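Local coordinates for short chain dehydrogenase (Salmonella typhi, PDB 3G1T), which probably catalyses an NAD(P)-dependent oxidation or reduction, as a short-chain dehydrogenase with a Rossmann-type fold, at residues A[224-229]-A[241-246]; A[74-79]-A[127-132]; A[94-99]-A[142-147]. All coordinates share one frame; numbering follows the deposited sequence. Where two conformers were deposited one is given.

Contact 1. Residues A[224-229]-A[241-246]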
ATOM      1  N   MET A 224      -7.997 -23.339  10.028  1.00 20.14           N
ATOM      2  CA  MET A 224      -7.530 -22.887  11.383  1.00 18.77           C
ATOM      3  C   MET A 224      -6.120 -23.309  11.823  1.00 19.83           C
ATOM      4  O   MET A 224      -5.533 -22.558  12.613  1.00 20.17           O
ATOM      5  CB  MET A 224      -8.552 -23.266  12.466  1.00 17.62           C
ATOM      6  CG  MET A 224      -9.781 -22.273  12.495  1.00 21.54           C
ATOM      7  SD  MET A 224      -9.559 -20.500  12.900  1.00 10.32           S
ATOM      8  CE  MET A 224      -9.618 -19.730  11.273  1.00 24.45           C
ATOM      9  N   PRO A 225      -5.567 -24.442  11.330  1.00 19.87           N
ATOM     10  CA  PRO A 225      -4.250 -24.874  11.885  1.00 20.24           C
ATOM     11  C   PRO A 225      -3.195 -23.758  11.791  1.00 19.04           C
ATOM     12  O   PRO A 225      -2.451 -23.527  12.762  1.00 17.01           O
ATOM     13  CB  PRO A 225      -3.870 -26.095  11.033  1.00 21.11           C
ATOM     14  CG  PRO A 225      -5.237 -26.727  10.717  1.00 20.54           C
ATOM     15  CD  PRO A 225      -6.221 -25.530  10.543  1.00 19.84           C
ATOM     16  N   LEU A 226      -3.158 -23.046  10.668  1.00 19.13           N
ATOM     17  CA  LEU A 226      -2.209 -21.987  10.547  1.00 19.46           C
ATOM     18  C   LEU A 226      -2.459 -20.851  11.533  1.00 20.08           C
ATOM     19  O   LEU A 226      -1.478 -20.334  12.091  1.00 19.80           O
ATOM     20  CB  LEU A 226      -2.179 -21.477   9.071  1.00 21.36           C
ATOM     21  CG  LEU A 226      -1.233 -20.316   8.821  1.00 19.29           C
ATOM     22  CD1 LEU A 226       0.212 -20.852   8.938  1.00 22.76           C
ATOM     23  CD2 LEU A 226      -1.409 -19.762   7.377  1.00 22.27           C
ATOM     24  N   TYR A 227      -3.732 -20.444  11.725  1.00 17.11           N
ATOM     25  CA  TYR A 227      -4.125 -19.451  12.699  1.00 15.59           C
ATOM     26  C   TYR A 227      -3.746 -19.762  14.115  1.00 16.76           C
ATOM     27  O   TYR A 227      -3.311 -18.859  14.829  1.00 18.32           O
ATOM     28  CB  TYR A 227      -5.657 -19.201  12.597  1.00 16.35           C
ATOM     29  CG  TYR A 227      -6.013 -18.390  11.342  1.00 16.86           C
ATOM     30  CD1 TYR A 227      -6.312 -17.045  11.449  1.00 17.43           C
ATOM     31  CD2 TYR A 227      -6.041 -18.995  10.044  1.00 17.20           C
ATOM     32  CE1 TYR A 227      -6.622 -16.254  10.341  1.00 16.71           C
ATOM     33  CE2 TYR A 227      -6.413 -18.198   8.908  1.00 18.06           C
ATOM     34  CZ  TYR A 227      -6.688 -16.863   9.091  1.00 18.78           C
ATOM     35  OH  TYR A 227      -7.024 -16.052   8.058  1.00 18.42           O
ATOM     36  N   LEU A 228      -3.901 -21.036  14.499  1.00 17.16           N
ATOM     37  CA  LEU A 228      -3.443 -21.550  15.789  1.00 14.73           C
ATOM     38  C   LEU A 228      -1.901 -21.538  15.855  1.00 17.49           C
ATOM     39  O   LEU A 228      -1.344 -21.041  16.878  1.00 18.09           O
ATOM     40  CB  LEU A 228      -3.874 -23.048  15.966  1.00 18.39           C
ATOM     41  CG  LEU A 228      -5.307 -23.070  16.449  1.00 31.04           C
ATOM     42  CD1 LEU A 228      -5.904 -24.506  16.158  1.00 22.87           C
ATOM     43  CD2 LEU A 228      -5.399 -22.584  17.985  1.00 20.78           C
ATOM     44  N   TRP A 229      -1.232 -22.043  14.803  1.00 15.84           N
ATOM     45  CA  TRP A 229       0.258 -22.137  14.822  1.00 18.13           C
ATOM     46  C   TRP A 229       0.904 -20.760  15.043  1.00 17.92           C
ATOM     47  O   TRP A 229       1.804 -20.608  15.891  1.00 15.67           O
ATOM     48  CB  TRP A 229       0.699 -22.730  13.503  1.00 16.63           C
ATOM     49  CG  TRP A 229       2.192 -22.892  13.446  1.00 16.29           C
ATOM     50  CD1 TRP A 229       2.953 -23.854  14.093  1.00 18.60           C
ATOM     51  CD2 TRP A 229       3.085 -22.100  12.690  1.00 17.56           C
ATOM     52  NE1 TRP A 229       4.298 -23.686  13.766  1.00 18.25           N
ATOM     53  CE2 TRP A 229       4.407 -22.599  12.934  1.00 16.84           C
ATOM     54  CE3 TRP A 229       2.906 -21.012  11.827  1.00 16.69           C
ATOM     55  CZ2 TRP A 229       5.539 -22.062  12.299  1.00 17.82           C
ATOM     56  CZ3 TRP A 229       4.027 -20.446  11.226  1.00 20.10           C
ATOM     57  CH2 TRP A 229       5.338 -20.976  11.482  1.00 17.77           C
ATOM     58  N   MET A 241       7.275 -12.925   7.826  1.00 16.43           N
ATOM     59  CA  MET A 241       6.920 -13.874   6.754  0.50 16.88           C
ATOM     60  C   MET A 241       5.440 -13.743   6.390  1.00 16.42           C
ATOM     61  O   MET A 241       4.663 -13.270   7.189  1.00 16.92           O
ATOM     62  CB  MET A 241       7.204 -15.325   7.178  0.50 16.12           C
ATOM     63  CG  MET A 241       8.705 -15.597   7.420  0.50 20.15           C
ATOM     64  SD  MET A 241       9.177 -17.199   8.105  0.50 15.58           S
ATOM     65  CE  MET A 241       8.618 -18.366   6.871  0.50 20.24           C
ATOM     66  N   THR A 242       5.089 -14.231   5.207  1.00 16.72           N
ATOM     67  CA  THR A 242       3.685 -14.243   4.811  1.00 14.05           C
ATOM     68  C   THR A 242       3.350 -15.688   4.427  1.00 14.63           C
ATOM     69  O   THR A 242       4.066 -16.314   3.650  1.00 18.43           O
ATOM     70  CB  THR A 242       3.432 -13.137   3.689  1.00 10.97           C
ATOM     71  OG1 THR A 242       1.992 -13.206   3.357  1.00 21.48           O
ATOM     72  CG2 THR A 242       4.307 -13.348   2.472  1.00 17.41           C
ATOM     73  N   PHE A 243       2.329 -16.249   5.093  1.00 16.20           N
ATOM     74  CA  PHE A 243       1.984 -17.663   5.002  1.00 18.59           C
ATOM     75  C   PHE A 243       0.689 -17.895   4.270  1.00 20.54           C
ATOM     76  O   PHE A 243      -0.299 -17.176   4.483  1.00 22.53           O
ATOM     77  CB  PHE A 243       1.829 -18.297   6.379  1.00 19.61           C
ATOM     78  CG  PHE A 243       3.122 -18.226   7.235  1.00 18.04           C
ATOM     79  CD1 PHE A 243       4.100 -19.228   7.104  1.00 21.62           C
ATOM     80  CD2 PHE A 243       3.318 -17.161   8.126  1.00 21.86           C
ATOM     81  CE1 PHE A 243       5.291 -19.191   7.933  1.00 20.13           C
ATOM     82  CE2 PHE A 243       4.537 -17.063   8.895  1.00 17.73           C
ATOM     83  CZ  PHE A 243       5.466 -18.075   8.824  1.00 22.50           C
ATOM     84  N   ASP A 244       0.683 -18.928   3.428  1.00 20.14           N
ATOM     85  CA  ASP A 244      -0.573 -19.371   2.785  1.00 20.69           C
ATOM     86  C   ASP A 244      -1.258 -20.491   3.568  1.00 19.69           C
ATOM     87  O   ASP A 244      -0.645 -21.522   3.855  1.00 20.28           O
ATOM     88  CB  ASP A 244      -0.329 -19.902   1.391  1.00 21.43           C
ATOM     89  CG  ASP A 244      -0.024 -18.801   0.373  1.00 28.85           C
ATOM     90  OD1 ASP A 244       0.294 -19.163  -0.788  1.00 26.45           O
ATOM     91  OD2 ASP A 244      -0.113 -17.612   0.681  1.00 22.53           O
ATOM     92  N   ALA A 245      -2.465 -20.216   4.002  1.00 19.33           N
ATOM     93  CA  ALA A 245      -3.331 -21.264   4.616  1.00 22.38           C
ATOM     94  C   ALA A 245      -3.582 -22.470   3.684  1.00 25.83           C
ATOM     95  O   ALA A 245      -3.752 -23.612   4.166  1.00 27.90           O
ATOM     96  CB  ALA A 245      -4.632 -20.641   5.092  1.00 22.32           C
ATOM     97  N   GLN A 246      -3.618 -22.224   2.384  1.00 27.07           N
ATOM     98  CA  GLN A 246      -3.861 -23.260   1.423  1.00 32.39           C
ATOM     99  C   GLN A 246      -2.847 -23.139   0.270  1.00 37.53           C
ATOM    100  O   GLN A 246      -3.122 -22.477  -0.740  1.00 38.81           O
ATOM    101  CB  GLN A 246      -5.303 -23.131   0.881  1.00 31.11           C
ATOM    102  CG  GLN A 246      -6.435 -22.965   1.947  1.00 21.47           C
ATOM    103  CD  GLN A 246      -7.758 -22.690   1.278  1.00 31.59           C
ATOM    104  OE1 GLN A 246      -8.301 -21.608   1.409  1.00 20.75           O
ATOM    105  NE2 GLN A 246      -8.229 -23.634   0.475  1.00 20.98           N
TER
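Leu-226 and Trp-229, one helical turn apart, carry the helix side of this contact and meet Phe-243 in the chain's last strand and Ala-245 just past it. The aromatic part is a T-shaped pair. Trp-229 presents the outer rim of its six-membered ring, through CZ3 and CH2, to one face of Phe-243, with the centroids 5.3 Å apart and the planes at 79°. Its CZ3 stands 3.7 Å from Phe-243 CZ, over the rim of the phenyl ring and not its centre. CG of Phe-243 is anti to its carbonyl carbon, beside the backbone N (chi1 -60°), and one face of the ring is toward Trp-229.

The aliphatic part belongs to Leu-226, both of whose methyls meet Phe-243 at CB. Its CD2 lies 3.7 Å from Phe-243 CB and also 3.6 Å from Ala-245 N. The same methyl touches Ala-245 CB at 4.0 Å. No hydrogen bond links the two segments, so the fit rests on these carbon surfaces.

Polar grips lie elsewhere: Asp-244, whose CB points away from the helix, makes a salt bridge through OD2 with Arg-158. Helix 224-231 and strand 242-244 run nearly antiparallel, at 152°, with their axes 10.0 Å apart, as expected for a helix lying on a parallel Rossmann sheet. Strand 242-244 is the outermost strand on its side within this chain and pairs with strand 190-196, whose Ile-195 also touches Leu-226, while helix 25-36 packs against the helix through Met-224, Tyr-227 and Leu-228.

Contact 2. Residues A[74-79]-A[127-132]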
ATOM      1  N   LEU A  74     -13.513   2.210   9.507  1.00 24.40           N
ATOM      2  CA  LEU A  74     -13.734   3.237   8.444  1.00 23.47           C
ATOM      3  C   LEU A  74     -13.677   4.639   8.959  1.00 23.48           C
ATOM      4  O   LEU A  74     -13.211   5.540   8.261  1.00 24.12           O
ATOM      5  CB  LEU A  74     -15.036   2.998   7.673  1.00 22.62           C
ATOM      6  CG  LEU A  74     -15.309   3.844   6.430  1.00 30.06           C
ATOM      7  CD1 LEU A  74     -14.161   3.751   5.408  1.00 21.97           C
ATOM      8  CD2 LEU A  74     -16.743   3.495   5.775  1.00 22.68           C
ATOM      9  N   THR A  75     -14.177   4.843  10.183  1.00 25.98           N
ATOM     10  CA  THR A  75     -14.364   6.201  10.705  1.00 27.32           C
ATOM     11  C   THR A  75     -13.511   6.480  11.945  1.00 28.38           C
ATOM     12  O   THR A  75     -13.454   7.616  12.404  1.00 29.26           O
ATOM     13  CB  THR A  75     -15.845   6.503  11.064  1.00 27.64           C
ATOM     14  OG1 THR A  75     -16.233   5.707  12.173  1.00 30.93           O
ATOM     15  CG2 THR A  75     -16.816   6.281   9.885  1.00 29.72           C
ATOM     16  N   CYS A  76     -12.832   5.467  12.470  1.00 27.98           N
ATOM     17  CA  CYS A  76     -12.139   5.661  13.752  1.00 27.55           C
ATOM     18  C   CYS A  76     -10.935   6.612  13.668  1.00 27.80           C
ATOM     19  O   CYS A  76     -10.265   6.723  12.627  1.00 26.65           O
ATOM     20  CB  CYS A  76     -11.733   4.339  14.429  1.00 26.35           C
ATOM     21  SG  CYS A  76     -10.346   3.491  13.608  1.00 21.15           S
ATOM     22  N   THR A  77     -10.716   7.308  14.789  1.00 27.83           N
ATOM     23  CA  THR A  77      -9.597   8.225  14.985  1.00 28.09           C
ATOM     24  C   THR A  77      -8.487   7.557  15.765  1.00 25.83           C
ATOM     25  O   THR A  77      -8.715   6.566  16.446  1.00 25.29           O
ATOM     26  CB  THR A  77     -10.068   9.515  15.757  1.00 28.98           C
ATOM     27  OG1 THR A  77     -10.412   9.182  17.121  1.00 24.64           O
ATOM     28  CG2 THR A  77     -11.332  10.177  15.029  1.00 24.11           C
ATOM     29  N   ALA A  78      -7.279   8.087  15.657  1.00 26.13           N
ATOM     30  CA  ALA A  78      -6.168   7.680  16.539  1.00 25.06           C
ATOM     31  C   ALA A  78      -6.598   7.628  18.039  1.00 25.36           C
ATOM     32  O   ALA A  78      -6.336   6.649  18.737  1.00 24.93           O
ATOM     33  CB  ALA A  78      -4.980   8.630  16.336  1.00 24.62           C
ATOM     34  N   GLU A  79      -7.266   8.672  18.518  1.00 26.47           N
ATOM     35  CA  GLU A  79      -7.754   8.747  19.929  1.00 26.95           C
ATOM     36  C   GLU A  79      -8.759   7.631  20.262  1.00 24.89           C
ATOM     37  O   GLU A  79      -8.719   7.051  21.351  1.00 24.63           O
ATOM     38  CB  GLU A  79      -8.379  10.124  20.173  1.00 28.96           C
ATOM     39  CG  GLU A  79      -8.823  10.418  21.608  1.00 56.79           C
ATOM     40  CD  GLU A  79      -7.716  10.211  22.653  1.00 32.56           C
ATOM     41  OE1 GLU A  79      -6.517  10.456  22.353  1.00 57.89           O
ATOM     42  OE2 GLU A  79      -8.058   9.810  23.795  1.00 57.55           O
ATOM     43  N   VAL A 127      -5.548  -0.257   5.516  1.00 15.54           N
ATOM     44  CA  VAL A 127      -4.212   0.219   5.835  1.00 16.05           C
ATOM     45  C   VAL A 127      -4.167   1.220   7.007  1.00 16.07           C
ATOM     46  O   VAL A 127      -3.480   0.991   8.038  1.00 14.82           O
ATOM     47  CB  VAL A 127      -3.507   0.862   4.614  1.00 16.46           C
ATOM     48  CG1 VAL A 127      -2.016   1.204   4.939  1.00 17.86           C
ATOM     49  CG2 VAL A 127      -3.514  -0.080   3.439  1.00 18.07           C
ATOM     50  N   ASN A 128      -4.850   2.334   6.883  1.00 14.54           N
ATOM     51  CA  ASN A 128      -4.584   3.385   7.904  1.00 15.01           C
ATOM     52  C   ASN A 128      -5.169   3.105   9.275  1.00 16.38           C
ATOM     53  O   ASN A 128      -4.548   3.399  10.308  1.00 17.26           O
ATOM     54  CB  ASN A 128      -5.086   4.756   7.434  1.00 15.40           C
ATOM     55  CG  ASN A 128      -4.495   5.171   6.092  1.00 19.23           C
ATOM     56  OD1 ASN A 128      -3.405   4.794   5.756  1.00 16.52           O
ATOM     57  ND2 ASN A 128      -5.288   5.907   5.279  1.00 17.54           N
ATOM     58  N   ALA A 129      -6.396   2.590   9.329  1.00 14.66           N
ATOM     59  CA  ALA A 129      -6.967   2.258  10.616  1.00 15.69           C
ATOM     60  C   ALA A 129      -6.342   1.006  11.229  1.00 14.35           C
ATOM     61  O   ALA A 129      -6.227   0.884  12.425  1.00 15.58           O
ATOM     62  CB  ALA A 129      -8.445   2.035  10.438  1.00 17.46           C
ATOM     63  N   THR A 130      -5.926   0.054  10.393  1.00 15.60           N
ATOM     64  CA  THR A 130      -5.298  -1.137  10.881  1.00 16.93           C
ATOM     65  C   THR A 130      -3.928  -0.710  11.473  1.00 17.20           C
ATOM     66  O   THR A 130      -3.538  -1.173  12.528  1.00 17.23           O
ATOM     67  CB  THR A 130      -5.174  -2.166   9.718  1.00 17.52           C
ATOM     68  OG1 THR A 130      -6.493  -2.585   9.322  1.00 19.51           O
ATOM     69  CG2 THR A 130      -4.379  -3.357  10.136  1.00 19.01           C
ATOM     70  N   PHE A 131      -3.239   0.213  10.807  1.00 15.62           N
ATOM     71  CA  PHE A 131      -2.039   0.824  11.402  1.00 15.55           C
ATOM     72  C   PHE A 131      -2.297   1.538  12.725  1.00 15.78           C
ATOM     73  O   PHE A 131      -1.610   1.302  13.704  1.00 14.88           O
ATOM     74  CB  PHE A 131      -1.360   1.835  10.392  1.00 14.42           C
ATOM     75  CG  PHE A 131      -0.550   2.929  11.082  1.00 14.75           C
ATOM     76  CD1 PHE A 131       0.617   2.595  11.764  1.00 16.50           C
ATOM     77  CD2 PHE A 131      -0.994   4.268  11.059  1.00 15.88           C
ATOM     78  CE1 PHE A 131       1.362   3.593  12.413  1.00 16.31           C
ATOM     79  CE2 PHE A 131      -0.216   5.337  11.712  1.00 17.57           C
ATOM     80  CZ  PHE A 131       0.982   4.921  12.409  1.00 18.23           C
ATOM     81  N   MET A 132      -3.273   2.430  12.752  1.00 14.64           N
ATOM     82  CA  MET A 132      -3.584   3.193  13.967  1.00 15.73           C
ATOM     83  C   MET A 132      -3.889   2.289  15.176  1.00 16.84           C
ATOM     84  O   MET A 132      -3.391   2.536  16.303  1.00 17.53           O
ATOM     85  CB  MET A 132      -4.741   4.117  13.712  1.00 15.60           C
ATOM     86  CG  MET A 132      -4.301   5.462  12.963  1.00 20.80           C
ATOM     87  SD  MET A 132      -5.534   6.802  12.814  1.00 12.87           S
ATOM     88  CE  MET A 132      -6.750   5.997  11.766  1.00 23.94           C
TER
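Met-132 reaches Cys-76 and Ala-78 because its CG is anti to the carbonyl carbon (chi1 -81°), after which the chain runs straight through CG to SD, and the bend at chi3 (-65°) turns CE toward Cys-76 O. On the other side, SG of Cys-76 sits between its own backbone N and carbonyl carbon (chi1 72°), which points the sulfur at Ala-129. In the Rossmann-type fold of short-chain dehydrogenases, this is where the loop leading from strand 67-70 into helix 78-91 lies against the long helix 116-142.

The two helix residues lie three positions apart and face the same loop. Ala-129 offers its CB, 4.0 Å from Cys-76 SG, in a buried apolar touch. Met-132 takes the next step along the loop, where its sulfur meets the first turn of helix 78-91: SD is 4.0 Å from Ala-78 CB. No hydrogen bond crosses here. Thr-77 is the N-cap of helix 78-91, and its hydroxyl OG1 accepts from the backbone N of Glu-80, so the loop is tied to the helix start by its own bond while Cys-76 SG and Met-132 SD each pack against the neighbouring segment. Cys-81, farther into that helix, touches both Cys-76 and Met-132.

Helix 116-142 also faces the second subunit: Asn-128 OD1 accepts a hydrogen bond from Trp-119 NE1 of that subunit, and the ring of the same tryptophan stacks on Phe-131. Back at the loop, Met-132 SD lies 3.6 Å from Ala-78 N, and its methyl CE comes within 3.7 Å of Cys-76 O.

Contact 3. Residues A[94-99]-A[142-147]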
ATOM      1  N   ARG A  94      -1.428  -7.466  29.554  1.00 19.85           N
ATOM      2  CA  ARG A  94      -0.652  -7.712  28.359  1.00 17.12           C
ATOM      3  C   ARG A  94      -1.651  -8.087  27.222  1.00 15.70           C
ATOM      4  O   ARG A  94      -2.837  -8.390  27.443  1.00 15.77           O
ATOM      5  CB  ARG A  94       0.306  -8.894  28.557  1.00 17.14           C
ATOM      6  CG  ARG A  94      -0.417 -10.268  28.729  1.00 16.59           C
ATOM      7  CD  ARG A  94       0.585 -11.410  29.012  1.00 19.41           C
ATOM      8  NE  ARG A  94      -0.255 -12.609  29.222  1.00 17.25           N
ATOM      9  CZ  ARG A  94      -0.713 -13.011  30.408  1.00 22.23           C
ATOM     10  NH1 ARG A  94      -0.446 -12.324  31.556  1.00 18.37           N
ATOM     11  NH2 ARG A  94      -1.535 -14.052  30.460  1.00 18.16           N
ATOM     12  N   LEU A  95      -1.165  -7.968  25.998  1.00 14.26           N
ATOM     13  CA  LEU A  95      -1.747  -8.744  24.920  1.00 15.19           C
ATOM     14  C   LEU A  95      -0.692  -9.761  24.486  1.00 15.64           C
ATOM     15  O   LEU A  95       0.441  -9.379  24.035  1.00 16.13           O
ATOM     16  CB  LEU A  95      -2.107  -7.901  23.711  1.00 16.71           C
ATOM     17  CG  LEU A  95      -3.349  -7.001  23.915  1.00 15.94           C
ATOM     18  CD1 LEU A  95      -3.536  -5.961  22.801  1.00 16.00           C
ATOM     19  CD2 LEU A  95      -4.618  -7.951  23.916  1.00 18.89           C
ATOM     20  N   ASP A  96      -1.099 -11.002  24.416  1.00 14.24           N
ATOM     21  CA  ASP A  96      -0.284 -12.020  23.775  1.00 13.59           C
ATOM     22  C   ASP A  96      -0.425 -12.134  22.256  1.00 15.41           C
ATOM     23  O   ASP A  96       0.448 -12.695  21.616  1.00 14.75           O
ATOM     24  CB  ASP A  96      -0.569 -13.387  24.454  1.00 13.52           C
ATOM     25  CG  ASP A  96      -0.104 -13.375  25.922  1.00 19.19           C
ATOM     26  OD1 ASP A  96       1.084 -13.119  26.224  1.00 15.42           O
ATOM     27  OD2 ASP A  96      -0.970 -13.483  26.806  1.00 15.88           O
ATOM     28  N   GLY A  97      -1.530 -11.605  21.702  1.00 16.86           N
ATOM     29  CA  GLY A  97      -1.697 -11.718  20.246  1.00 15.83           C
ATOM     30  C   GLY A  97      -2.700 -10.676  19.840  1.00 13.78           C
ATOM     31  O   GLY A  97      -3.567 -10.260  20.620  1.00 14.58           O
ATOM     32  N   VAL A  98      -2.556 -10.317  18.570  1.00 15.37           N
ATOM     33  CA  VAL A  98      -3.506  -9.430  17.804  1.00 15.35           C
ATOM     34  C   VAL A  98      -3.621 -10.012  16.438  1.00 16.09           C
ATOM     35  O   VAL A  98      -2.612 -10.178  15.709  1.00 16.16           O
ATOM     36  CB  VAL A  98      -2.976  -7.985  17.742  1.00 15.91           C
ATOM     37  CG1 VAL A  98      -3.880  -7.150  16.842  1.00 16.23           C
ATOM     38  CG2 VAL A  98      -3.007  -7.359  19.157  1.00 16.30           C
ATOM     39  N   LEU A  99      -4.865 -10.419  16.072  1.00 13.84           N
ATOM     40  CA  LEU A  99      -5.114 -10.949  14.748  1.00 15.32           C
ATOM     41  C   LEU A  99      -6.020  -9.933  14.087  1.00 17.32           C
ATOM     42  O   LEU A  99      -7.159  -9.682  14.529  1.00 18.52           O
ATOM     43  CB  LEU A  99      -5.832 -12.297  14.902  1.00 14.88           C
ATOM     44  CG  LEU A  99      -6.338 -12.891  13.591  1.00 16.29           C
ATOM     45  CD1 LEU A  99      -5.268 -13.095  12.552  1.00 16.81           C
ATOM     46  CD2 LEU A  99      -7.139 -14.151  13.886  1.00 16.88           C
ATOM     47  N   LEU A 142       4.125  -5.723  23.760  1.00 17.87           N
ATOM     48  CA  LEU A 142       5.486  -5.892  24.298  1.00 18.24           C
ATOM     49  C   LEU A 142       5.566  -6.433  25.730  1.00 18.04           C
ATOM     50  O   LEU A 142       6.625  -6.883  26.196  1.00 19.09           O
ATOM     51  CB  LEU A 142       6.270  -4.614  24.143  1.00 19.07           C
ATOM     52  CG  LEU A 142       6.729  -4.301  22.709  1.00 18.80           C
ATOM     53  CD1 LEU A 142       7.095  -2.788  22.774  1.00 23.39           C
ATOM     54  CD2 LEU A 142       7.850  -5.173  22.196  1.00 20.73           C
ATOM     55  N   LYS A 143       4.450  -6.373  26.451  1.00 17.35           N
ATOM     56  CA  LYS A 143       4.352  -7.008  27.769  1.00 16.73           C
ATOM     57  C   LYS A 143       4.256  -8.549  27.699  1.00 16.33           C
ATOM     58  O   LYS A 143       4.424  -9.234  28.747  1.00 15.51           O
ATOM     59  CB  LYS A 143       3.154  -6.437  28.555  1.00 20.23           C
ATOM     60  CG  LYS A 143       3.129  -4.921  28.900  1.00 34.41           C
ATOM     61  CD  LYS A 143       4.363  -4.444  29.676  1.00 27.82           C
ATOM     62  CE  LYS A 143       4.099  -4.247  31.141  1.00 36.19           C
ATOM     63  NZ  LYS A 143       5.383  -3.751  31.818  1.00 32.92           N
ATOM     64  N   SER A 144       3.938  -9.119  26.517  1.00 16.23           N
ATOM     65  CA  SER A 144       3.917 -10.587  26.352  1.00 14.46           C
ATOM     66  C   SER A 144       5.336 -11.233  26.433  1.00 16.37           C
ATOM     67  O   SER A 144       6.330 -10.616  25.994  1.00 16.86           O
ATOM     68  CB  SER A 144       3.279 -11.002  25.004  1.00 14.63           C
ATOM     69  OG  SER A 144       3.239 -12.426  24.814  1.00 15.32           O
ATOM     70  N   ASP A 145       5.433 -12.489  26.901  1.00 15.26           N
ATOM     71  CA  ASP A 145       6.741 -13.217  26.853  1.00 16.87           C
ATOM     72  C   ASP A 145       7.068 -13.625  25.397  1.00 19.24           C
ATOM     73  O   ASP A 145       8.184 -13.953  25.034  1.00 19.73           O
ATOM     74  CB  ASP A 145       6.681 -14.518  27.727  1.00 16.19           C
ATOM     75  CG  ASP A 145       5.737 -15.600  27.141  1.00 11.60           C
ATOM     76  OD1 ASP A 145       4.539 -15.256  26.843  1.00 18.93           O
ATOM     77  OD2 ASP A 145       6.166 -16.790  26.888  1.00 16.22           O
ATOM     78  N   ALA A 146       6.056 -13.628  24.537  1.00 17.82           N
ATOM     79  CA  ALA A 146       6.259 -13.962  23.140  1.00 16.49           C
ATOM     80  C   ALA A 146       5.023 -13.482  22.328  1.00 15.86           C
ATOM     81  O   ALA A 146       4.180 -14.275  21.893  1.00 18.69           O
ATOM     82  CB  ALA A 146       6.492 -15.470  22.996  1.00 19.77           C
ATOM     83  N   GLY A 147       4.952 -12.185  22.107  1.00 14.49           N
ATOM     84  CA  GLY A 147       3.737 -11.562  21.490  1.00 15.03           C
ATOM     85  C   GLY A 147       3.691 -11.917  20.005  1.00 14.74           C
ATOM     86  O   GLY A 147       4.722 -12.142  19.346  1.00 13.80           O
TER
HETATM   87  O   HOH W   1       2.686 -13.786  28.243  1.00 21.16           O
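Asp-96 turns its carboxylate between Ser-144 on the other segment and Arg-94 on its own. OD1 takes the hydroxyl of Ser-144 on its anti lone pair, with OG 2.7 Å away. OD2 uses its syn lone pair for Arg-94 NE, at 2.7 Å, in a salt bridge only 8° out of the guanidinium plane, and also accepts from Ile-16 N in strand 16-19. Ser-144 OG, anti to its backbone N (chi1 -180°), also accepts from Ala-146 N in an ST turn, at 3.1 Å, so one hydroxyl joins the carboxylate to the turn.

Asp-145 brings a second acid near: its OD1 is 4.1 Å from Asp-96 OD1. A water donates to both oxygens and Arg-15 forms a salt bridge with Asp-145; both probably offset the repulsion of the two acids. Elsewhere in the contact, Arg-94 CB packs on Lys-143 CB at 3.8 Å, while the ends of both chains lead away.

Gly-147 CA makes a CH...O contact with Asp-96 O at 3.5 Å. The contact joins the loop leading into central strand 97-99 to the loop from helix 116-142 into strand 147-152. Strand 16-19 flanks strand 97-99 across from strand 147-152, and Leu-95 packs on helix 116-142.

How the contacts relate
Contacts 1 and 3 reach the same parallel sheet, at its outermost strand 242-244 and its central strand 97-99, with centres 18 Å apart. They touch where Tyr-227 CD1 meets Leu-99 CD2 at 3.9 Å. Contact 2 lies across the chain's centre from contact 1, about 25 Å between centres and about 13 Å between nearest atoms. Contacts 2 and 3 interleave along the chain: helix 78-91 leads into strand 97-99, and helix 116-142 serves both, near its middle in contact 2 and just past its end in contact 3. Their nearest atoms are about 7 Å apart. A bound magnesium ion lies about 4 Å from the side chain of Asp-145 in contact 3; the side chain of Trp-229 in contact 1 is about 13 Å from a magnesium ion.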